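Local coordinates for periplasmic solute binding protein (Pectobacterium atrosepticum, PDB 4RY1) that probably binds a sugar or related solute in the periplasm and hands it to an ABC-type transporter for uptake, at residues A[13-16]-A[17-21]; A[78-81]-A[82-86]; A[121-124]-A[125-128]; A[135-138]-A[139-142]. One frame throughout, in Å; residues are numbered along the deposited sequence.

Interaction 1 of 4, residues A[13-16]-A[17-21]. With ACT (acetate ion), chain F.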
loop_
_atom_site.group_PDB
_atom_site.type_symbol
_atom_site.label_atom_id
_atom_site.label_comp_id
_atom_site.label_asym_id
_atom_site.label_seq_id
_atom_site.Cartn_x
_atom_site.Cartn_y
_atom_site.Cartn_z
ATOM N N ASN A 13 -10.603 -13.264 -5.254
ATOM C CA ASN A 13 -11.562 -13.742 -6.242
ATOM C C ASN A 13 -12.530 -12.643 -6.703
ATOM O O ASN A 13 -13.030 -12.700 -7.818
ATOM C CB ASN A 13 -12.301 -14.955 -5.699
ATOM C CG ASN A 13 -11.410 -16.155 -5.606
ATOM O OD1 ASN A 13 -10.494 -16.308 -6.403
ATOM N ND2 ASN A 13 -11.708 -17.037 -4.678
ATOM N N GLN A 14 -12.812 -11.663 -5.850
ATOM C CA GLN A 14 -13.695 -10.551 -6.279
ATOM C C GLN A 14 -13.001 -9.710 -7.333
ATOM O O GLN A 14 -13.597 -9.354 -8.325
ATOM C CB GLN A 14 -14.177 -9.712 -5.104
ATOM C CG GLN A 14 -15.037 -10.511 -4.157
ATOM C CD GLN A 14 -16.470 -10.630 -4.595
ATOM O OE1 GLN A 14 -16.877 -10.101 -5.644
ATOM N NE2 GLN A 14 -17.262 -11.311 -3.781
ATOM N N ARG A 15 -11.726 -9.406 -7.131
ATOM C CA ARG A 15 -10.968 -8.703 -8.152
ATOM C C ARG A 15 -10.845 -9.558 -9.413
ATOM O O ARG A 15 -10.925 -9.034 -10.528
ATOM C CB ARG A 15 -9.583 -8.260 -7.620
ATOM C CG ARG A 15 -8.746 -7.559 -8.687
ATOM C CD ARG A 15 -7.386 -7.142 -8.191
ATOM N NE ARG A 15 -7.427 -6.159 -7.125
ATOM C CZ ARG A 15 -6.477 -5.973 -6.216
ATOM N NH1 ARG A 15 -5.375 -6.708 -6.230
ATOM N NH2 ARG A 15 -6.604 -5.018 -5.300
ATOM N N HIS A 16 -10.632 -10.862 -9.249
ATOM C CA HIS A 16 -10.500 -11.719 -10.428
ATOM C C HIS A 16 -11.755 -11.694 -11.293
ATOM O O HIS A 16 -11.676 -11.541 -12.515
ATOM C CB HIS A 16 -10.177 -13.167 -10.056
ATOM C CG HIS A 16 -8.868 -13.354 -9.383
ATOM N ND1 HIS A 16 -7.792 -12.517 -9.560
ATOM C CD2 HIS A 16 -8.475 -14.302 -8.509
ATOM C CE1 HIS A 16 -6.785 -12.943 -8.830
ATOM N NE2 HIS A 16 -7.172 -14.029 -8.186
ATOM N N GLU A 17 -12.915 -11.846 -10.656
ATOM C CA GLU A 17 -14.173 -11.833 -11.419
ATOM C C GLU A 17 -14.346 -10.514 -12.178
ATOM O O GLU A 17 -14.719 -10.478 -13.345
ATOM C CB GLU A 17 -15.376 -12.080 -10.511
ATOM C CG GLU A 17 -16.693 -12.120 -11.293
ATOM C CD GLU A 17 -17.917 -12.049 -10.403
ATOM O OE1 GLU A 17 -17.859 -12.416 -9.206
ATOM O OE2 GLU A 17 -18.969 -11.586 -10.892
ATOM N N ALA A 18 -14.088 -9.427 -11.485
ATOM C CA ALA A 18 -14.331 -8.113 -12.051
ATOM C C ALA A 18 -13.374 -7.853 -13.200
ATOM O O ALA A 18 -13.723 -7.221 -14.195
ATOM C CB ALA A 18 -14.176 -7.067 -10.970
ATOM N N THR A 19 -12.112 -8.311 -13.041
ATOM C CA THR A 19 -11.124 -8.114 -14.114
ATOM C C THR A 19 -11.494 -8.951 -15.359
ATOM O O THR A 19 -11.421 -8.490 -16.510
ATOM C CB THR A 19 -9.722 -8.441 -13.621
ATOM O OG1 THR A 19 -9.451 -7.669 -12.449
ATOM C CG2 THR A 19 -8.685 -8.126 -14.676
ATOM N N LEU A 20 -11.928 -10.179 -15.120
ATOM C CA LEU A 20 -12.476 -11.007 -16.204
ATOM C C LEU A 20 -13.693 -10.340 -16.885
ATOM O O LEU A 20 -13.841 -10.382 -18.130
ATOM C CB LEU A 20 -12.806 -12.426 -15.714
ATOM C CG LEU A 20 -11.687 -13.460 -15.849
ATOM C CD1 LEU A 20 -11.375 -13.738 -17.314
ATOM C CD2 LEU A 20 -10.434 -13.025 -15.128
ATOM N N ALA A 21 -14.575 -9.733 -16.081
ATOM C CA ALA A 21 -15.745 -9.007 -16.624
ATOM C C ALA A 21 -15.261 -7.885 -17.548
ATOM O O ALA A 21 -15.809 -7.656 -18.628
ATOM C CB ALA A 21 -16.575 -8.433 -15.497
HETATM C C ACT F . -4.283 -5.867 -2.743
HETATM O O ACT F . -4.051 -6.854 -3.480
HETATM O OXT ACT F . -4.453 -4.754 -3.263
HETATM C CH3 ACT F . -4.367 -5.985 -1.238
HETATM O O HOH W 1 -18.945 -10.970 -7.180
#
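With chi1 of Thr19 at -55°, OG1 sits beside its own backbone N and swings back over the preceding turn of helix onto Arg15 O. Thr19 OG1 donates to Arg15 O at 2.8 Å from above the carbonyl plane, while Thr19 N reaches the same oxygen at 2.9 Å from the other face, so one carbonyl is gripped by two donors of one residue. The Arg15 side chain leaves alongside Thr19, pointing the same way, and its CG lies 3.8 Å from Thr19 OG1. Bent at chi3 (-63°), the arginine presents the guanidinium edge to an acetate ion, probably from the crystallisation liquor: NH2 donates almost straight to OXT at 3.0 Å and NH1 to O at 3.1 Å. Gln322 O and Trp10 O also hold the guanidinium, through NE and NH1. Elsewhere on the helix a single water gives one hydrogen to Gln14 OE1 and the other to Glu17 OE1, each 2.7 Å away. This is the first part of helix 13-29, the crossover helix of the beta-alpha-beta unit between strands 3-10 and 33-40. His16 ND1 is hydrogen-bonded to Trp9 NE1 near the end of strand 3-10, and Thr19 also packs on Leu319 of helix 313-319.

Interaction 2 of 4, residues A[78-81]-A[82-86]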
loop_
_atom_site.group_PDB
_atom_site.type_symbol
_atom_site.label_atom_id
_atom_site.label_comp_id
_atom_site.label_asym_id
_atom_site.label_seq_id
_atom_site.Cartn_x
_atom_site.Cartn_y
_atom_site.Cartn_z
ATOM N N GLY A 78 13.574 -1.532 -18.130
ATOM C CA GLY A 78 12.392 -0.705 -18.240
ATOM C C GLY A 78 11.283 -1.383 -19.012
ATOM O O GLY A 78 11.434 -2.455 -19.605
ATOM N N PHE A 79 10.150 -0.724 -18.962
ATOM C CA PHE A 79 8.957 -1.141 -19.655
ATOM C C PHE A 79 8.761 -0.324 -20.930
ATOM O O PHE A 79 9.501 0.654 -21.210
ATOM C CB PHE A 79 7.767 -1.052 -18.697
ATOM C CG PHE A 79 7.869 -2.007 -17.536
ATOM C CD1 PHE A 79 7.827 -3.388 -17.733
ATOM C CD2 PHE A 79 8.076 -1.548 -16.248
ATOM C CE1 PHE A 79 7.948 -4.269 -16.680
ATOM C CE2 PHE A 79 8.182 -2.442 -15.188
ATOM C CZ PHE A 79 8.111 -3.801 -15.404
ATOM N N TYR A 80 7.768 -0.718 -21.720
ATOM C CA TYR A 80 7.394 0.080 -22.868
ATOM C C TYR A 80 6.989 1.490 -22.418
ATOM O O TYR A 80 6.190 1.648 -21.479
ATOM C CB TYR A 80 6.273 -0.607 -23.622
ATOM C CG TYR A 80 5.772 0.124 -24.840
ATOM C CD1 TYR A 80 6.289 -0.160 -26.099
ATOM C CD2 TYR A 80 4.719 1.047 -24.754
ATOM C CE1 TYR A 80 5.811 0.473 -27.234
ATOM C CE2 TYR A 80 4.251 1.690 -25.873
ATOM C CZ TYR A 80 4.789 1.393 -27.116
ATOM O OH TYR A 80 4.260 2.044 -28.211
ATOM N N ASP A 81 7.519 2.496 -23.098
ATOM C CA ASP A 81 7.253 3.889 -22.735
ATOM C C ASP A 81 5.825 4.287 -23.110
ATOM O O ASP A 81 5.495 4.501 -24.283
ATOM C CB ASP A 81 8.257 4.794 -23.430
ATOM C CG ASP A 81 8.077 6.257 -23.120
ATOM O OD1 ASP A 81 7.213 6.635 -22.297
ATOM O OD2 ASP A 81 8.827 7.045 -23.752
ATOM N N LEU A 82 4.978 4.415 -22.089
ATOM C CA LEU A 82 3.552 4.705 -22.317
ATOM C C LEU A 82 3.265 6.071 -22.938
ATOM O O LEU A 82 2.194 6.272 -23.496
ATOM C CB LEU A 82 2.754 4.570 -21.032
ATOM C CG LEU A 82 2.772 3.188 -20.371
ATOM C CD1 LEU A 82 1.872 3.213 -19.149
ATOM C CD2 LEU A 82 2.313 2.075 -21.290
ATOM N N ASN A 83 4.232 6.990 -22.886
ATOM C CA ASN A 83 4.075 8.247 -23.623
ATOM C C ASN A 83 3.916 8.006 -25.124
ATOM O O ASN A 83 3.338 8.839 -25.808
ATOM C CB ASN A 83 5.225 9.244 -23.363
ATOM C CG ASN A 83 5.325 9.691 -21.911
ATOM O OD1 ASN A 83 6.440 9.808 -21.337
ATOM N ND2 ASN A 83 4.199 9.988 -21.322
ATOM N N LYS A 84 4.422 6.874 -25.621
ATOM C CA LYS A 84 4.225 6.483 -27.031
ATOM C C LYS A 84 2.775 6.146 -27.395
ATOM O O LYS A 84 2.436 6.075 -28.570
ATOM C CB LYS A 84 5.131 5.309 -27.398
ATOM C CG LYS A 84 6.598 5.635 -27.328
ATOM C CD LYS A 84 7.367 4.360 -27.604
ATOM C CE LYS A 84 8.860 4.532 -27.655
ATOM N NZ LYS A 84 9.387 3.201 -28.066
ATOM N N GLN A 85 1.935 5.934 -26.381
ATOM C CA GLN A 85 0.515 5.646 -26.582
ATOM C C GLN A 85 -0.350 6.665 -25.865
ATOM O O GLN A 85 -1.446 6.354 -25.394
ATOM C CB GLN A 85 0.196 4.233 -26.115
ATOM C CG GLN A 85 0.969 3.169 -26.875
ATOM C CD GLN A 85 0.602 3.008 -28.350
ATOM O OE1 GLN A 85 1.383 2.425 -29.118
ATOM N NE2 GLN A 85 -0.567 3.476 -28.748
ATOM N N LYS A 86 0.145 7.898 -25.801
ATOM C CA LYS A 86 -0.566 8.984 -25.116
ATOM C C LYS A 86 -2.032 9.107 -25.542
ATOM O O LYS A 86 -2.916 9.287 -24.697
ATOM C CB LYS A 86 0.151 10.329 -25.314
ATOM C CG LYS A 86 -0.709 11.507 -24.874
ATOM C CD LYS A 86 0.076 12.745 -24.485
ATOM C CE LYS A 86 -0.478 13.344 -23.193
ATOM N NZ LYS A 86 0.549 13.504 -22.125
HETATM O O HOH W 2 9.435 1.952 -25.277
#
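Asp81 and Lys84 close a short 3-10 turn over residues 82-84, just ahead of helix 86-89: Lys84 N donates to Asp81 O at 2.9 Å, the i to i+3 bond of such a turn, reaching the oxygen from above the carbonyl plane. The Asp81 side chain closes an Asx turn over the same residues. Its CG stands opposite the backbone N across the CA-CB bond (chi1 -180°), which carries OD1 forward to accept from Asn83 N at 3.1 Å; the N-H comes from well above the carboxylate plane. A backbone bond from Gln85 N to Leu82 O continues the winding and leaves Gln85 as N-cap of the helix that follows.

Tyr80 lies against the outside of the turn. Lys84 runs obliquely across it, with CB 3.5 Å from Tyr80 OH, while Gln85 crosses at about a right angle and brings CG to the edge of the ring, 3.7 Å from Tyr80 CE2. The ring and the Gln85 amide are only 25° from parallel.

Farther out, Asp81 OD1 also accepts from Leu108 N, so strand 107-123 holds the carboxylate of the Asx turn. The buried Leu82 side chain packs on Met306 of helix 299-310 and Ile292 of strand 284-292. The extended Lys84 chain runs back past Asp81, and one water accepts both from its NZ at 3.1 Å and from Asp81 N at 3.0 Å.

Interaction 3 of 4, residues A[121-124]-A[125-128]. With GOL (glycerol), chain D.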
loop_
_atom_site.group_PDB
_atom_site.type_symbol
_atom_site.label_atom_id
_atom_site.label_comp_id
_atom_site.label_asym_id
_atom_site.label_seq_id
_atom_site.Cartn_x
_atom_site.Cartn_y
_atom_site.Cartn_z
ATOM N N ILE A 121 -8.036 2.704 10.067
ATOM C CA ILE A 121 -9.343 2.073 10.009
ATOM C C ILE A 121 -9.538 1.519 11.425
ATOM O O ILE A 121 -8.702 0.779 11.921
ATOM C CB ILE A 121 -9.395 0.954 8.950
ATOM C CG1 ILE A 121 -9.097 1.540 7.575
ATOM C CG2 ILE A 121 -10.742 0.248 8.989
ATOM C CD1 ILE A 121 -10.229 2.376 7.049
ATOM N N TYR A 122 -10.634 1.890 12.076
ATOM C CA TYR A 122 -10.894 1.498 13.446
ATOM C C TYR A 122 -12.179 0.713 13.568
ATOM O O TYR A 122 -13.133 0.941 12.824
ATOM C CB TYR A 122 -10.987 2.733 14.342
ATOM C CG TYR A 122 -9.723 3.528 14.539
ATOM C CD1 TYR A 122 -8.543 2.916 14.982
ATOM C CD2 TYR A 122 -9.709 4.920 14.351
ATOM C CE1 TYR A 122 -7.395 3.661 15.226
ATOM C CE2 TYR A 122 -8.563 5.668 14.589
ATOM C CZ TYR A 122 -7.405 5.051 15.015
ATOM O OH TYR A 122 -6.263 5.788 15.286
ATOM N N ASN A 123 -12.196 -0.179 14.557
ATOM C CA ASN A 123 -13.386 -0.927 14.933
ATOM C C ASN A 123 -14.144 -0.108 15.973
ATOM O O ASN A 123 -13.771 -0.034 17.153
ATOM C CB ASN A 123 -13.033 -2.299 15.500
ATOM C CG ASN A 123 -14.263 -3.157 15.731
ATOM O OD1 ASN A 123 -15.278 -2.657 16.226
ATOM N ND2 ASN A 123 -14.200 -4.431 15.346
ATOM N N LYS A 124 -15.198 0.531 15.501
ATOM C CA LYS A 124 -15.962 1.467 16.333
ATOM C C LYS A 124 -16.461 0.838 17.633
ATOM O O LYS A 124 -16.406 1.444 18.706
ATOM C CB LYS A 124 -17.154 2.002 15.551
ATOM C CG LYS A 124 -18.065 2.908 16.367
ATOM C CD LYS A 124 -19.276 3.350 15.544
ATOM C CE LYS A 124 -20.427 3.880 16.380
ATOM N NZ LYS A 124 -20.007 5.087 17.130
ATOM N N THR A 125 -16.964 -0.380 17.517
ATOM C CA THR A 125 -17.566 -1.077 18.657
ATOM C C THR A 125 -16.554 -1.220 19.791
ATOM O O THR A 125 -16.819 -0.909 20.949
ATOM C CB THR A 125 -18.111 -2.449 18.234
ATOM O OG1 THR A 125 -19.024 -2.268 17.146
ATOM C CG2 THR A 125 -18.837 -3.156 19.381
ATOM N N THR A 126 -15.374 -1.680 19.438
ATOM C CA THR A 126 -14.307 -1.844 20.430
ATOM C C THR A 126 -13.862 -0.534 21.114
ATOM O O THR A 126 -13.732 -0.482 22.337
ATOM C CB THR A 126 -13.100 -2.555 19.822
ATOM O OG1 THR A 126 -13.553 -3.722 19.125
ATOM C CG2 THR A 126 -12.142 -2.949 20.923
ATOM N N TRP A 127 -13.611 0.508 20.326
ATOM C CA TRP A 127 -13.234 1.818 20.886
ATOM C C TRP A 127 -14.323 2.376 21.830
ATOM O O TRP A 127 -14.021 2.905 22.908
ATOM C CB TRP A 127 -12.933 2.814 19.746
ATOM C CG TRP A 127 -11.562 2.587 19.131
ATOM C CD1 TRP A 127 -11.214 1.624 18.187
ATOM C CD2 TRP A 127 -10.344 3.283 19.457
ATOM N NE1 TRP A 127 -9.883 1.721 17.900
ATOM C CE2 TRP A 127 -9.319 2.715 18.661
ATOM C CE3 TRP A 127 -10.013 4.331 20.332
ATOM C CZ2 TRP A 127 -8.000 3.147 18.718
ATOM C CZ3 TRP A 127 -8.681 4.761 20.383
ATOM C CH2 TRP A 127 -7.696 4.164 19.576
ATOM N N ASP A 128 -15.576 2.238 21.411
ATOM C CA ASP A 128 -16.752 2.646 22.216
ATOM C C ASP A 128 -16.834 1.826 23.523
ATOM O O ASP A 128 -17.072 2.382 24.597
ATOM C CB ASP A 128 -18.060 2.502 21.412
ATOM C CG ASP A 128 -18.246 3.601 20.367
ATOM O OD1 ASP A 128 -17.471 4.581 20.372
ATOM O OD2 ASP A 128 -19.177 3.471 19.546
HETATM C C1 GOL D . -16.785 7.447 16.378
HETATM O O1 GOL D . -17.783 6.527 15.940
HETATM C C2 GOL D . -16.615 7.379 17.897
HETATM O O2 GOL D . -17.484 6.396 18.476
HETATM C C3 GOL D . -15.156 7.074 18.218
HETATM O O3 GOL D . -14.518 8.334 18.521
HETATM O O HOH W 3 -17.587 -3.635 15.180
#
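A strand-to-helix junction, where strand 107-123 runs straight into helix 124-130, brings Asn123 to the N-cap position. Its OD1 accepts a long, weak bond from Thr126 N (3.4 Å), although nearly straight, and a water donates to the same oxygen while also bonding Thr125 OG1. Chi1 of -173° turns the Asn123 amide away from its own N and over the first turn. Asn123 O takes the first full helical bond, from Trp127 N, and also lies in the plane of the indole at its edge, 3.2 Å from Trp127 CD1.

Beside the cap, the Tyr122 and Trp127 rings meet obliquely, their planes at 57°. Tyr122 CD1 lies 3.4 Å from Trp127 NE1, and CE1 is 3.6 Å from CZ2. Trp127 NE1 has its hydrogen-bond partner in Ala244 O, and Tyr134 stacks on Tyr122 while meeting Trp127 edge-to-face.

On the exposed flank, Lys124 bends at chi4 so that NZ donates to the syn lone pair of Asp128 OD2 at 3.0 Å, an i to i+4 salt bridge. A glycerol, probably from the crystallisation liquor, joins both ends: NZ donates to O1 at 2.9 Å, and O2 donates to Asp128 OD1 at 2.6 Å. The whole is an Asn-capped helix start, with an aromatic pair beneath and an ion pair outside.

Interaction 4 of 4, residues A[135-138]-A[139-142]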
loop_
_atom_site.group_PDB
_atom_site.type_symbol
_atom_site.label_atom_id
_atom_site.label_comp_id
_atom_site.label_asym_id
_atom_site.label_seq_id
_atom_site.Cartn_x
_atom_site.Cartn_y
_atom_site.Cartn_z
ATOM N N PRO A 135 -8.002 8.789 18.433
ATOM C CA PRO A 135 -6.968 9.759 18.772
ATOM C C PRO A 135 -6.659 10.753 17.649
ATOM O O PRO A 135 -6.620 10.414 16.480
ATOM C CB PRO A 135 -5.758 8.886 19.101
ATOM C CG PRO A 135 -5.955 7.661 18.264
ATOM C CD PRO A 135 -7.439 7.445 18.218
ATOM N N LYS A 136 -6.471 11.997 18.037
ATOM C CA LYS A 136 -6.059 13.057 17.111
ATOM C C LYS A 136 -4.533 13.356 17.175
ATOM O O LYS A 136 -3.958 13.908 16.219
ATOM C CB LYS A 136 -6.947 14.313 17.317
ATOM C CG LYS A 136 -8.362 14.122 16.761
ATOM C CD LYS A 136 -9.204 15.396 16.760
ATOM C CE LYS A 136 -10.304 15.356 17.807
ATOM N NZ LYS A 136 -10.865 16.709 18.072
ATOM N N THR A 137 -3.886 12.970 18.274
ATOM C CA THR A 137 -2.439 13.170 18.477
ATOM C C THR A 137 -1.755 11.893 18.900
ATOM O O THR A 137 -2.425 10.938 19.335
ATOM C CB THR A 137 -2.163 14.168 19.596
ATOM O OG1 THR A 137 -2.674 13.629 20.818
ATOM C CG2 THR A 137 -2.815 15.487 19.273
ATOM N N TRP A 138 -0.445 11.867 18.764
ATOM C CA TRP A 138 0.285 10.682 19.137
ATOM C C TRP A 138 0.089 10.415 20.645
ATOM O O TRP A 138 -0.056 9.268 21.071
ATOM C CB TRP A 138 1.738 10.787 18.721
ATOM C CG TRP A 138 1.874 10.945 17.258
ATOM C CD1 TRP A 138 2.079 12.108 16.574
ATOM C CD2 TRP A 138 1.765 9.907 16.264
ATOM N NE1 TRP A 138 2.124 11.858 15.233
ATOM C CE2 TRP A 138 1.932 10.519 15.011
ATOM C CE3 TRP A 138 1.535 8.531 16.317
ATOM C CZ2 TRP A 138 1.897 9.802 13.820
ATOM C CZ3 TRP A 138 1.506 7.813 15.124
ATOM C CH2 TRP A 138 1.673 8.453 13.902
ATOM N N ASP A 139 -0.011 11.474 21.448
ATOM C CA ASP A 139 -0.295 11.314 22.884
ATOM C C ASP A 139 -1.523 10.540 23.177
ATOM O O ASP A 139 -1.525 9.672 24.047
ATOM C CB ASP A 139 -0.509 12.669 23.555
ATOM C CG ASP A 139 0.743 13.304 23.879
ATOM O OD1 ASP A 139 1.772 12.608 23.706
ATOM O OD2 ASP A 139 0.705 14.483 24.295
ATOM N N GLU A 140 -2.596 10.910 22.488
ATOM C CA GLU A 140 -3.872 10.251 22.688
ATOM C C GLU A 140 -3.757 8.803 22.255
ATOM O O GLU A 140 -4.369 7.954 22.861
ATOM C CB GLU A 140 -5.006 10.973 21.959
ATOM C CG GLU A 140 -5.198 12.394 22.498
ATOM C CD GLU A 140 -6.160 13.282 21.719
ATOM O OE1 GLU A 140 -6.690 12.874 20.650
ATOM O OE2 GLU A 140 -6.372 14.424 22.195
ATOM N N LEU A 141 -2.985 8.524 21.204
ATOM C CA LEU A 141 -2.832 7.136 20.761
ATOM C C LEU A 141 -2.171 6.307 21.869
ATOM O O LEU A 141 -2.697 5.267 22.261
ATOM C CB LEU A 141 -2.046 7.048 19.448
ATOM C CG LEU A 141 -1.834 5.598 18.975
ATOM C CD1 LEU A 141 -3.162 4.918 18.642
ATOM C CD2 LEU A 141 -0.899 5.565 17.783
ATOM N N PHE A 142 -1.033 6.782 22.375
ATOM C CA PHE A 142 -0.306 6.061 23.434
ATOM C C PHE A 142 -1.153 5.908 24.681
ATOM O O PHE A 142 -1.127 4.861 25.323
ATOM C CB PHE A 142 1.031 6.734 23.763
ATOM C CG PHE A 142 2.031 6.643 22.644
ATOM C CD1 PHE A 142 2.479 5.407 22.209
ATOM C CD2 PHE A 142 2.519 7.789 22.025
ATOM C CE1 PHE A 142 3.388 5.311 21.170
ATOM C CE2 PHE A 142 3.425 7.694 20.991
ATOM C CZ PHE A 142 3.863 6.454 20.562
HETATM O O HOH W 4 -3.555 15.515 22.763
#
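Lys136 N donates to Glu140 OE1 at 2.8 Å, almost straight (170°) and nearly along the C-O axis of the carboxylate. Glu140, extended beyond CG, reaches back past Thr137 to make this bond, its CG coming within 3.3 Å of Thr137 OG1. The other carboxylate oxygen, OE2, accepts from a water that is also bonded to Thr137 OG1, so both oxygens of the group are held and its rotation is restrained.

Thr137 OG1 in turn accepts from Glu140 N at 3.2 Å. Chi1 of 63° sets the hydroxyl between the backbone N and the carbonyl carbon, where it faces Glu140 N of the first turn. This makes Thr137 the N-cap of helix 138-152, and the Glu140 carboxylate reaches one residue further back, to the N-H of Lys136 just before the cap.

Apolar contacts flank the cap. Pro135 CB rests 3.6 Å from Glu140 CB, and Pro135 CG meets Leu141 CD1 at 3.9 Å. Trp138 and Leu141 run side by side, pointing the same way, with CE3 of the indole 4.1 Å from Leu141 CD2. Trp138 NE1 is bonded to Gln181 OE1, and Tyr178 and Phe208 meet the indole edge-to-face. Phe142 CD2 comes within 3.1 Å of Trp138 O, and Lys211 makes a cation-pi contact with the Phe142 ring.

Interactions 3 and 4 form one neighbourhood: Pro135 CG touches Tyr122 OH at 3.5 Å and Pro135 CD touches Trp127 CH2 at 3.6 Å, so the loop leading into helix 138-152 packs on the Tyr122-Trp127 pair, which joins strand 107-123 to helix 124-130. Both are side-chain caps, by Asn123 and Thr137, with a buried aromatic side and a polar outer side. Interaction 1 lies within a helix, its bonds mostly backbone, its inner side buried against strand 3-10 and helix 313-319. Interaction 2 is the surface contact, a 3-10 turn with an Asx turn at its start. It stands across the chain's centre from interactions 3 and 4, about 45 Å from each between centres.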